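Local atomic coordinates of mannitol dehydrogenase (Helicobacter pylori, PDB entry 3TWO), a protein that probably catalyses the reversible, NADP(H)-dependent oxidation of cinnamyl alcohols to the corresponding aldehydes, as a zinc-containing alcohol dehydrogenase. Residues Gly76-Phe80 / Glu140-Ser145; Gly89-Cys95 / Cys109-Thr115; His211-Asp215 / Lys334-Arg338. One frame throughout, in Å; residues are numbered along the deposited sequence.

Interaction 1 of 3, residues Gly76-Phe80 / Glu140-Ser145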
loop_
_atom_site.group_PDB
_atom_site.type_symbol
_atom_site.label_atom_id
_atom_site.label_comp_id
_atom_site.label_asym_id
_atom_site.label_seq_id
_atom_site.Cartn_x
_atom_site.Cartn_y
_atom_site.Cartn_z
ATOM N N GLY B 76 35.039 7.016 -26.872
ATOM C CA GLY B 76 34.291 5.763 -26.903
ATOM C C GLY B 76 32.791 5.890 -27.076
ATOM O O GLY B 76 32.069 4.868 -27.146
ATOM N N VAL B 77 32.290 7.123 -27.149
ATOM C CA VAL B 77 30.839 7.325 -27.240
ATOM C C VAL B 77 30.268 6.782 -28.549
ATOM O O VAL B 77 30.751 7.120 -29.615
ATOM C CB VAL B 77 30.447 8.809 -27.130
ATOM C CG1 VAL B 77 29.040 9.009 -27.656
ATOM C CG2 VAL B 77 30.541 9.284 -25.710
ATOM N N LYS B 78 29.212 5.976 -28.476
ATOM C CA LYS B 78 28.600 5.464 -29.698
ATOM C C LYS B 78 27.147 5.877 -29.919
ATOM O O LYS B 78 26.645 5.816 -31.042
ATOM C CB LYS B 78 28.742 3.933 -29.770
ATOM C CG LYS B 78 28.241 3.155 -28.526
ATOM C CD LYS B 78 29.120 1.896 -28.242
ATOM C CE LYS B 78 29.436 1.087 -29.509
ATOM N NZ LYS B 78 30.671 1.546 -30.220
ATOM N N LYS B 79 26.481 6.330 -28.866
ATOM C CA LYS B 79 25.039 6.539 -28.949
ATOM C C LYS B 79 24.643 7.949 -29.434
ATOM O O LYS B 79 23.485 8.162 -29.792
ATOM C CB LYS B 79 24.380 6.190 -27.613
ATOM C CG LYS B 79 24.773 4.802 -27.063
ATOM C CD LYS B 79 23.931 4.448 -25.818
ATOM C CE LYS B 79 22.529 3.997 -26.228
ATOM N NZ LYS B 79 21.424 4.664 -25.450
ATOM N N PHE B 80 25.597 8.889 -29.463
ATOM C CA PHE B 80 25.342 10.321 -29.800
ATOM C C PHE B 80 26.455 10.981 -30.614
ATOM O O PHE B 80 27.591 10.515 -30.568
ATOM C CB PHE B 80 25.118 11.131 -28.514
ATOM C CG PHE B 80 23.891 10.706 -27.753
ATOM C CD1 PHE B 80 23.997 9.894 -26.612
ATOM C CD2 PHE B 80 22.606 11.082 -28.194
ATOM C CE1 PHE B 80 22.865 9.470 -25.948
ATOM C CE2 PHE B 80 21.468 10.665 -27.507
ATOM C CZ PHE B 80 21.605 9.876 -26.391
ATOM N N GLU B 140 27.053 8.487 -21.350
ATOM C CA GLU B 140 26.116 8.382 -22.497
ATOM C C GLU B 140 24.890 7.499 -22.301
ATOM O O GLU B 140 23.894 7.675 -23.037
ATOM C CB GLU B 140 26.827 7.931 -23.788
ATOM C CG GLU B 140 27.635 6.667 -23.616
ATOM C CD GLU B 140 27.923 5.966 -24.922
ATOM O OE1 GLU B 140 28.497 4.845 -24.864
ATOM O OE2 GLU B 140 27.568 6.520 -25.989
ATOM N N ASN B 141 24.960 6.571 -21.339
ATOM C CA ASN B 141 23.839 5.637 -21.039
ATOM C C ASN B 141 22.719 6.222 -20.204
ATOM O O ASN B 141 21.771 5.523 -19.893
ATOM C CB ASN B 141 24.352 4.348 -20.410
ATOM C CG ASN B 141 25.362 3.678 -21.311
ATOM O OD1 ASN B 141 25.000 3.003 -22.262
ATOM N ND2 ASN B 141 26.657 3.954 -21.072
ATOM N N TYR B 142 22.881 7.501 -19.830
ATOM C CA TYR B 142 21.935 8.269 -18.997
ATOM C C TYR B 142 21.445 9.509 -19.751
ATOM O O TYR B 142 20.871 10.431 -19.160
ATOM C CB TYR B 142 22.626 8.649 -17.660
ATOM C CG TYR B 142 23.036 7.396 -16.969
ATOM C CD1 TYR B 142 24.265 6.765 -17.286
ATOM C CD2 TYR B 142 22.148 6.738 -16.096
ATOM C CE1 TYR B 142 24.621 5.556 -16.720
ATOM C CE2 TYR B 142 22.542 5.485 -15.492
ATOM C CZ TYR B 142 23.769 4.933 -15.812
ATOM O OH TYR B 142 24.186 3.750 -15.236
ATOM N N VAL B 143 21.647 9.525 -21.062
ATOM C CA VAL B 143 21.230 10.668 -21.879
ATOM C C VAL B 143 20.016 10.286 -22.767
ATOM O O VAL B 143 20.015 9.242 -23.440
ATOM C CB VAL B 143 22.432 11.193 -22.721
ATOM C CG1 VAL B 143 21.990 12.339 -23.657
ATOM C CG2 VAL B 143 23.580 11.652 -21.783
ATOM N N ILE B 144 18.991 11.119 -22.802
ATOM C CA ILE B 144 17.803 10.780 -23.574
ATOM C C ILE B 144 17.921 11.427 -24.960
ATOM O O ILE B 144 18.273 12.607 -25.052
ATOM C CB ILE B 144 16.518 11.300 -22.812
ATOM C CG1 ILE B 144 16.537 10.752 -21.342
ATOM C CG2 ILE B 144 15.196 11.078 -23.649
ATOM C CD1 ILE B 144 16.774 9.225 -21.231
ATOM N N SER B 145 17.596 10.690 -26.020
ATOM C CA SER B 145 17.632 11.241 -27.355
ATOM C C SER B 145 16.322 11.996 -27.671
ATOM O O SER B 145 15.234 11.529 -27.355
ATOM C CB SER B 145 17.809 10.105 -28.336
ATOM O OG SER B 145 17.505 10.583 -29.578
#

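Interaction 2 of 3, residues Gly89-Cys95 / Cys109-Thr115. With ZN (zinc ion), chain H.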
loop_
_atom_site.group_PDB
_atom_site.type_symbol
_atom_site.label_atom_id
_atom_site.label_comp_id
_atom_site.label_asym_id
_atom_site.label_seq_id
_atom_site.Cartn_x
_atom_site.Cartn_y
_atom_site.Cartn_z
ATOM N N GLY B 89 17.659 13.731 -17.093
ATOM C CA GLY B 89 16.681 13.662 -16.026
ATOM C C GLY B 89 17.265 13.723 -14.612
ATOM O O GLY B 89 18.271 14.410 -14.337
ATOM N N CYS B 90 16.634 12.960 -13.717
ATOM C CA CYS B 90 16.970 12.949 -12.290
ATOM C C CYS B 90 18.247 12.236 -11.861
ATOM O O CYS B 90 18.656 12.394 -10.682
ATOM C CB CYS B 90 15.803 12.319 -11.492
ATOM S SG CYS B 90 14.321 13.315 -11.697
ATOM N N PHE B 91 18.838 11.409 -12.738
ATOM C CA PHE B 91 20.123 10.790 -12.370
ATOM C C PHE B 91 21.053 10.697 -13.573
ATOM O O PHE B 91 20.578 10.673 -14.709
ATOM C CB PHE B 91 19.956 9.421 -11.684
ATOM C CG PHE B 91 19.087 8.483 -12.471
ATOM C CD1 PHE B 91 19.631 7.682 -13.460
ATOM C CD2 PHE B 91 17.713 8.426 -12.236
ATOM C CE1 PHE B 91 18.821 6.818 -14.210
ATOM C CE2 PHE B 91 16.912 7.558 -12.952
ATOM C CZ PHE B 91 17.477 6.759 -13.954
ATOM N N VAL B 92 22.359 10.662 -13.308
ATOM C CA VAL B 92 23.372 10.745 -14.343
ATOM C C VAL B 92 24.341 9.561 -14.335
ATOM O O VAL B 92 25.300 9.509 -15.137
ATOM C CB VAL B 92 24.229 12.030 -14.192
ATOM C CG1 VAL B 92 23.390 13.229 -14.370
ATOM C CG2 VAL B 92 24.936 12.074 -12.771
ATOM N N ASN B 93 24.121 8.620 -13.445
ATOM C CA ASN B 93 25.006 7.433 -13.347
ATOM C C ASN B 93 24.429 6.413 -12.371
ATOM O O ASN B 93 23.547 6.794 -11.578
ATOM C CB ASN B 93 26.409 7.830 -12.885
ATOM C CG ASN B 93 27.494 7.064 -13.645
ATOM O OD1 ASN B 93 27.230 5.994 -14.173
ATOM N ND2 ASN B 93 28.684 7.671 -13.795
ATOM N N SER B 94 24.880 5.138 -12.471
ATOM C CA SER B 94 24.530 4.052 -11.549
ATOM C C SER B 94 25.551 2.932 -11.712
ATOM O O SER B 94 26.443 3.063 -12.528
ATOM C CB SER B 94 23.090 3.531 -11.774
ATOM O OG SER B 94 22.929 2.926 -13.059
ATOM N N CYS B 95 25.408 1.818 -10.985
ATOM C CA CYS B 95 26.557 0.884 -10.862
ATOM C C CYS B 95 26.601 -0.029 -12.097
ATOM O O CYS B 95 27.660 -0.511 -12.468
ATOM C CB CYS B 95 26.534 0.033 -9.565
ATOM S SG CYS B 95 25.434 -1.428 -9.694
ATOM N N CYS B 109 19.108 1.866 -7.960
ATOM C CA CYS B 109 20.472 1.447 -7.709
ATOM C C CYS B 109 20.984 2.102 -6.410
ATOM O O CYS B 109 20.838 3.303 -6.198
ATOM C CB CYS B 109 21.410 1.835 -8.855
ATOM S SG CYS B 109 23.147 1.336 -8.573
ATOM N N THR B 110 21.653 1.317 -5.562
ATOM C CA THR B 110 22.175 1.912 -4.308
ATOM C C THR B 110 23.343 2.897 -4.591
ATOM O O THR B 110 23.683 3.706 -3.729
ATOM C CB THR B 110 22.583 0.818 -3.224
ATOM O OG1 THR B 110 23.714 0.121 -3.695
ATOM C CG2 THR B 110 21.435 -0.212 -2.941
ATOM N N LYS B 111 23.918 2.895 -5.798
ATOM C CA LYS B 111 24.959 3.858 -6.122
ATOM C C LYS B 111 24.535 4.806 -7.235
ATOM O O LYS B 111 25.376 5.397 -7.940
ATOM C CB LYS B 111 26.257 3.136 -6.476
ATOM C CG LYS B 111 26.808 2.204 -5.358
ATOM C CD LYS B 111 28.159 1.669 -5.866
ATOM C CE LYS B 111 29.068 1.142 -4.745
ATOM N NZ LYS B 111 28.433 0.029 -3.925
ATOM N N VAL B 112 23.211 4.954 -7.375
ATOM C CA VAL B 112 22.638 5.941 -8.266
ATOM C C VAL B 112 23.237 7.328 -7.923
ATOM O O VAL B 112 23.420 7.664 -6.761
ATOM C CB VAL B 112 21.045 5.962 -8.205
ATOM C CG1 VAL B 112 20.523 6.234 -6.716
ATOM C CG2 VAL B 112 20.496 6.967 -9.192
ATOM N N VAL B 113 23.593 8.100 -8.941
ATOM C CA VAL B 113 24.013 9.479 -8.717
ATOM C C VAL B 113 22.918 10.397 -9.233
ATOM O O VAL B 113 22.742 10.535 -10.467
ATOM C CB VAL B 113 25.344 9.760 -9.444
ATOM C CG1 VAL B 113 25.726 11.263 -9.345
ATOM C CG2 VAL B 113 26.455 8.806 -8.878
ATOM N N PHE B 114 22.142 10.973 -8.306
ATOM C CA PHE B 114 21.140 11.930 -8.684
ATOM C C PHE B 114 21.834 13.201 -9.173
ATOM O O PHE B 114 22.960 13.520 -8.769
ATOM C CB PHE B 114 20.209 12.252 -7.517
ATOM C CG PHE B 114 19.403 11.073 -7.084
ATOM C CD1 PHE B 114 19.655 10.445 -5.836
ATOM C CD2 PHE B 114 18.393 10.541 -7.935
ATOM C CE1 PHE B 114 18.880 9.317 -5.418
ATOM C CE2 PHE B 114 17.627 9.414 -7.530
ATOM C CZ PHE B 114 17.870 8.805 -6.266
ATOM N N THR B 115 21.133 13.922 -10.034
ATOM C CA THR B 115 21.697 15.052 -10.780
ATOM C C THR B 115 22.204 16.194 -9.879
ATOM O O THR B 115 23.160 16.908 -10.254
ATOM C CB THR B 115 20.639 15.513 -11.837
ATOM O OG1 THR B 115 20.274 14.337 -12.592
ATOM C CG2 THR B 115 21.189 16.615 -12.808
HETATM ZN ZN ZN H . 23.208 -0.624 -9.854
#

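Interaction 3 of 3, residues His211-Asp215 / Lys334-Arg338. With NDP (NADPH dihydro-nicotinamide-adenine-dinucleotide phosphate), chain F.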
loop_
_atom_site.group_PDB
_atom_site.type_symbol
_atom_site.label_atom_id
_atom_site.label_comp_id
_atom_site.label_asym_id
_atom_site.label_seq_id
_atom_site.Cartn_x
_atom_site.Cartn_y
_atom_site.Cartn_z
ATOM N N HIS B 211 -8.915 27.973 -9.284
ATOM C CA HIS B 211 -8.184 28.905 -10.146
ATOM C C HIS B 211 -7.812 28.334 -11.522
ATOM O O HIS B 211 -7.743 29.088 -12.502
ATOM C CB HIS B 211 -6.944 29.572 -9.475
ATOM C CG HIS B 211 -7.252 30.334 -8.221
ATOM N ND1 HIS B 211 -6.291 30.590 -7.262
ATOM C CD2 HIS B 211 -8.414 30.846 -7.739
ATOM C CE1 HIS B 211 -6.844 31.240 -6.253
ATOM N NE2 HIS B 211 -8.129 31.413 -6.519
ATOM N N LYS B 212 -7.585 27.030 -11.601
ATOM C CA LYS B 212 -7.213 26.397 -12.873
ATOM C C LYS B 212 -8.265 25.406 -13.404
ATOM O O LYS B 212 -7.969 24.583 -14.255
ATOM C CB LYS B 212 -5.840 25.724 -12.722
ATOM C CG LYS B 212 -4.783 26.739 -12.229
ATOM C CD LYS B 212 -3.363 26.147 -12.054
ATOM C CE LYS B 212 -3.307 25.083 -10.993
ATOM N NZ LYS B 212 -1.848 24.798 -10.627
ATOM N N LYS B 213 -9.495 25.497 -12.910
ATOM C CA LYS B 213 -10.546 24.586 -13.372
ATOM C C LYS B 213 -10.736 24.648 -14.910
ATOM O O LYS B 213 -10.824 23.614 -15.551
ATOM C CB LYS B 213 -11.858 24.889 -12.656
ATOM C CG LYS B 213 -13.022 24.181 -13.220
ATOM C CD LYS B 213 -14.174 24.166 -12.268
ATOM C CE LYS B 213 -15.248 23.132 -12.791
ATOM N NZ LYS B 213 -16.485 23.403 -12.078
ATOM N N GLN B 214 -10.778 25.852 -15.486
ATOM C CA GLN B 214 -10.865 26.017 -16.942
ATOM C C GLN B 214 -9.728 25.352 -17.672
ATOM O O GLN B 214 -9.960 24.771 -18.711
ATOM C CB GLN B 214 -10.907 27.500 -17.376
ATOM C CG GLN B 214 -12.307 28.169 -17.169
ATOM C CD GLN B 214 -13.511 27.296 -17.698
ATOM O OE1 GLN B 214 -14.361 26.879 -16.899
ATOM N NE2 GLN B 214 -13.543 27.001 -19.006
ATOM N N ASP B 215 -8.506 25.442 -17.162
ATOM C CA ASP B 215 -7.423 24.684 -17.829
ATOM C C ASP B 215 -7.669 23.172 -17.710
ATOM O O ASP B 215 -7.410 22.443 -18.656
ATOM C CB ASP B 215 -6.029 25.017 -17.326
ATOM C CG ASP B 215 -5.802 26.499 -17.174
ATOM O OD1 ASP B 215 -5.326 27.167 -18.119
ATOM O OD2 ASP B 215 -6.119 26.998 -16.099
ATOM N N LYS B 334 0.682 30.310 -5.921
ATOM C CA LYS B 334 0.576 31.295 -6.998
ATOM C C LYS B 334 1.041 30.758 -8.350
ATOM O O LYS B 334 1.054 31.502 -9.281
ATOM C CB LYS B 334 1.334 32.644 -6.664
ATOM C CG LYS B 334 0.772 33.426 -5.419
ATOM C CD LYS B 334 1.874 34.349 -4.854
ATOM C CE LYS B 334 1.573 34.921 -3.427
ATOM N NZ LYS B 334 2.532 36.075 -3.125
ATOM N N ALA B 335 1.378 29.479 -8.479
ATOM C CA ALA B 335 2.051 29.016 -9.696
ATOM C C ALA B 335 0.993 28.532 -10.680
ATOM O O ALA B 335 -0.196 28.423 -10.313
ATOM C CB ALA B 335 3.104 27.898 -9.379
ATOM N N LYS B 336 1.374 28.273 -11.933
ATOM C CA LYS B 336 0.392 27.773 -12.887
ATOM C C LYS B 336 0.704 26.275 -13.084
ATOM O O LYS B 336 0.105 25.394 -12.383
ATOM C CB LYS B 336 0.427 28.592 -14.195
ATOM C CG LYS B 336 -0.873 28.432 -15.056
ATOM C CD LYS B 336 -0.606 28.689 -16.575
ATOM C CE LYS B 336 -1.773 28.260 -17.482
ATOM N NZ LYS B 336 -3.031 28.972 -17.040
ATOM N N PHE B 337 1.626 25.970 -14.004
ATOM C CA PHE B 337 2.057 24.595 -14.171
ATOM C C PHE B 337 3.577 24.529 -14.020
ATOM O O PHE B 337 4.072 24.691 -12.871
ATOM C CB PHE B 337 1.430 23.939 -15.421
ATOM C CG PHE B 337 -0.117 23.957 -15.392
ATOM C CD1 PHE B 337 -0.861 24.849 -16.207
ATOM C CD2 PHE B 337 -0.830 23.123 -14.530
ATOM C CE1 PHE B 337 -2.266 24.843 -16.182
ATOM C CE2 PHE B 337 -2.236 23.133 -14.499
ATOM C CZ PHE B 337 -2.948 24.008 -15.346
ATOM N N ARG B 338 4.328 24.332 -15.113
ATOM C CA ARG B 338 5.794 24.294 -15.006
ATOM C C ARG B 338 6.384 25.645 -15.336
ATOM O O ARG B 338 5.933 26.297 -16.312
ATOM C CB ARG B 338 6.408 23.189 -15.910
ATOM C CG ARG B 338 6.613 21.850 -15.170
ATOM C CD ARG B 338 7.917 21.904 -14.356
ATOM N NE ARG B 338 8.296 20.633 -13.758
ATOM C CZ ARG B 338 7.840 20.166 -12.594
ATOM N NH1 ARG B 338 6.884 20.820 -11.936
ATOM N NH2 ARG B 338 8.290 19.003 -12.141
HETATM P PA NDP F . 4.288 21.755 -8.089
HETATM O O1A NDP F . 4.014 22.668 -6.969
HETATM O O2A NDP F . 3.964 22.025 -9.607
HETATM O O5B NDP F . 2.761 21.188 -8.014
HETATM C C5B NDP F . 2.101 20.793 -6.695
HETATM C C4B NDP F . 0.596 20.973 -6.858
HETATM O O4B NDP F . -0.246 20.399 -5.773
HETATM C C3B NDP F . 0.283 22.484 -6.940
HETATM O O3B NDP F . -0.634 22.685 -8.082
HETATM C C2B NDP F . -0.436 22.752 -5.590
HETATM O O2B NDP F . -1.375 23.816 -5.836
HETATM C C1B NDP F . -1.233 21.443 -5.380
HETATM N N9A NDP F . -1.438 21.099 -3.954
HETATM C C8A NDP F . -0.590 21.404 -2.946
HETATM N N7A NDP F . -1.099 20.875 -1.845
HETATM C C5A NDP F . -2.236 20.253 -2.144
HETATM C C6A NDP F . -3.162 19.545 -1.399
HETATM N N6A NDP F . -3.052 19.351 -0.040
HETATM N N1A NDP F . -4.210 19.065 -2.059
HETATM C C2A NDP F . -4.379 19.197 -3.357
HETATM N N3A NDP F . -3.510 19.850 -4.091
HETATM C C4A NDP F . -2.440 20.396 -3.488
HETATM O O3 NDP F . 4.845 20.319 -7.743
HETATM P PN NDP F . 5.403 19.296 -8.731
HETATM O O1N NDP F . 4.355 18.758 -9.628
HETATM O O2N NDP F . 6.745 19.679 -9.409
HETATM O O5D NDP F . 5.839 18.162 -7.730
HETATM C C5D NDP F . 4.818 17.688 -6.725
HETATM C C4D NDP F . 5.497 16.726 -5.661
HETATM O O4D NDP F . 5.975 15.642 -6.481
HETATM C C3D NDP F . 6.726 17.302 -4.905
HETATM O O3D NDP F . 6.672 16.837 -3.528
HETATM C C2D NDP F . 7.895 16.700 -5.718
HETATM O O2D NDP F . 9.012 16.545 -4.914
HETATM C C1D NDP F . 7.315 15.301 -6.035
HETATM N N1N NDP F . 8.047 14.555 -7.113
HETATM C C2N NDP F . 8.265 13.171 -6.929
HETATM C C3N NDP F . 8.933 12.429 -7.889
HETATM C C7N NDP F . 9.071 10.921 -7.693
HETATM O O7N NDP F . 8.295 10.304 -6.944
HETATM N N7N NDP F . 9.877 10.321 -8.562
HETATM C C4N NDP F . 9.434 13.076 -9.043
HETATM C C5N NDP F . 9.189 14.463 -9.264
HETATM C C6N NDP F . 8.518 15.204 -8.313
HETATM P P2B NDP F . -1.612 25.001 -4.843
HETATM O O1X NDP F . -1.515 26.334 -5.793
HETATM O O2X NDP F . -2.860 24.792 -4.103
HETATM O O3X NDP F . -0.351 25.072 -3.877
#

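Interaction 1 of 3, residues Gly76-Phe80 / Glu140-Ser145
Glu140 reaches across to the backbone of Lys78 and Lys79, and its carboxylate ties two loops of the GroES-like domain together: the connection from strand 65-73 to strand 85-88, and the turn that leads into strand 144-145. One oxygen does the work. OE2 of Glu140 accepts from Lys78 N at 3.0 Å, on its syn side and somewhat out of the carboxylate plane, and from Lys79 N at 3.1 Å, almost in line with its own C-O bond. The second bond is the straighter, with 162° at the hydrogen against 141° for the first. Two successive amides of a loop without regular structure are thus satisfied by a single acceptor, and the double grip should limit rotation of the carboxylate. Glutamate suits the place because it combines reach with an anionic end: CG lies between the backbone N and carbonyl carbon (chi1 53°), and the rest of the chain runs extended to the amides. Around the oxygen the packing is aliphatic, with Val77 CG1 3.3 Å from Glu140 OE2 and the CG of Lys79 passing at 3.5 Å from the same atom. The lysine ammonium groups stay well away from the carboxylate, so within this contact the backbone amides bond to it instead. Asn141 turns its amide nitrogen to Asp139, and Ser145 N gives its hydrogen to Gln300 of helix 296-308. Beside this polar anchor, Phe80 supplies a flat apolar surface against the second loop, and Val86 of strand 85-88 packs on both Phe80 and Val143. Val143 CG1 sits over one ring face, 4.0 Å from the Phe80 centroid, as a CH-pi contact. At the ring edge, near its plane, Phe80 CE1 comes within 3.6 Å of Glu140 O, while CE2 meets Ser145 CB at 3.8 Å.

Interaction 2 of 3, residues Gly89-Cys95 / Cys109-Thr115
Val92 N donates to Val113 O at 2.9 Å, almost in line with the carbonyl, and Val113 N returns a bond of the same length to Asn93 O, drawing together two short antiparallel segments. Farther along, Thr115 N bonds to Cys90 O, and the hydroxyl of Thr115 donates to Gly89 O at 2.7 Å; threonine thus fastens two successive carbonyls through its backbone and its side chain. Apolar packing follows the backbone pairing: the branched tips Val92 CG2 and Val113 CG1 meet at 3.6 Å, and Val112 CG2 lies 3.5 Å from the CB of Phe91. At the edge of the Phe114 ring, near its plane, is Cys90 O.

At the far end of the pair, zinc is held by Cys95 SG at 2.4 Å and Cys109 SG at 2.3 Å, with Cys98 and Cys101 completing four thiolates. With SG opposite its own backbone N (chi1 180°), Cys109 reaches both the metal and Cys95 N; this sulfur accepts from Cys95 N and Lys111 N, bonds likely to stabilise its negative charge. Such a four-cysteine lobe is the structural zinc site of medium-chain alcohol dehydrogenases, separate from the site of Cys42, His64 and Cys160.

Interaction 3 of 3, residues His211-Asp215 / Lys334-Arg338
Phe337 presents the edge of its ring to Asp215, whose CB lies near the ring plane, 3.8 Å from CZ. The carboxylate beyond that CB is turned nearly perpendicular to the ring, by 82°. The side chains of Lys212 and Phe337 slide past each other in opposite directions, and Lys212 CD approaches CZ of Phe337 obliquely at 3.9 Å; another aromatic ring, that of Phe185, meets Phe337 edge-to-face. The second flat group, the guanidinium of Arg338, has the pyrophosphate of NADPH at its edge, with O2N and O2A both near its plane. Arg338 NH1 donates to O2N of the coenzyme at 2.8 Å, and NH2 adds a weak bond to the same oxygen, while NE forms a salt bridge with Glu65.

Two lysines close the contact in opposite directions. The aliphatic chain of Lys212 passes beside the phenylalanine, and a bend at chi3 (-64°) helps bring NZ to Lys336 O, 2.7 Å away and in the carbonyl plane. Lys212 NZ also bonds to Phe185 O and comes within 3.5 Å of O3B of the adenosine ribose. Lysine fits here because its long hydrocarbon stem packs against CZ and CE2 of Phe337 while its tip satisfies carbonyls. Lys336 in turn sends NZ back to Asp215 OD1, a salt bridge of 3.1 Å that meets the oxygen from above the carboxylate plane, 45° out of it. Lys212 is the N-cap of helix 213-218, and Asp215 stands in the first turn, where an acidic side chain would be expected to suit the helix start. The chemistry suggests basic groups placed to serve an anionic coenzyme: Lys212 stands by the ribose, Arg338, paired with Glu65, grips the pyrophosphate, and the Lys336-Asp215 pair ties the loop leading into strand 338-342, where Arg338 begins, to the nucleotide-binding domain.

In the fold
From the N terminus, interaction 1 opens first at residues 76-80, and interaction 2 begins soon after at 89-95. The chain loops out through the zinc lobe and returns at 109-115, closing interaction 2 inside the larger loop that interaction 1 closes at 140-145. The nested pair also touches: Tyr142 OH lies 2.6 Å from Ser94 OG, probably a hydrogen bond. Both belong to the GroES-like region. Interaction 3 follows in series, its centre about 36 Å from that of interaction 1. Spanning residues 211-338, it joins a helix of the Rossmann domain to the loop before strand 338-342, which rejoins the catalytic-domain sheet beside strand 31-40.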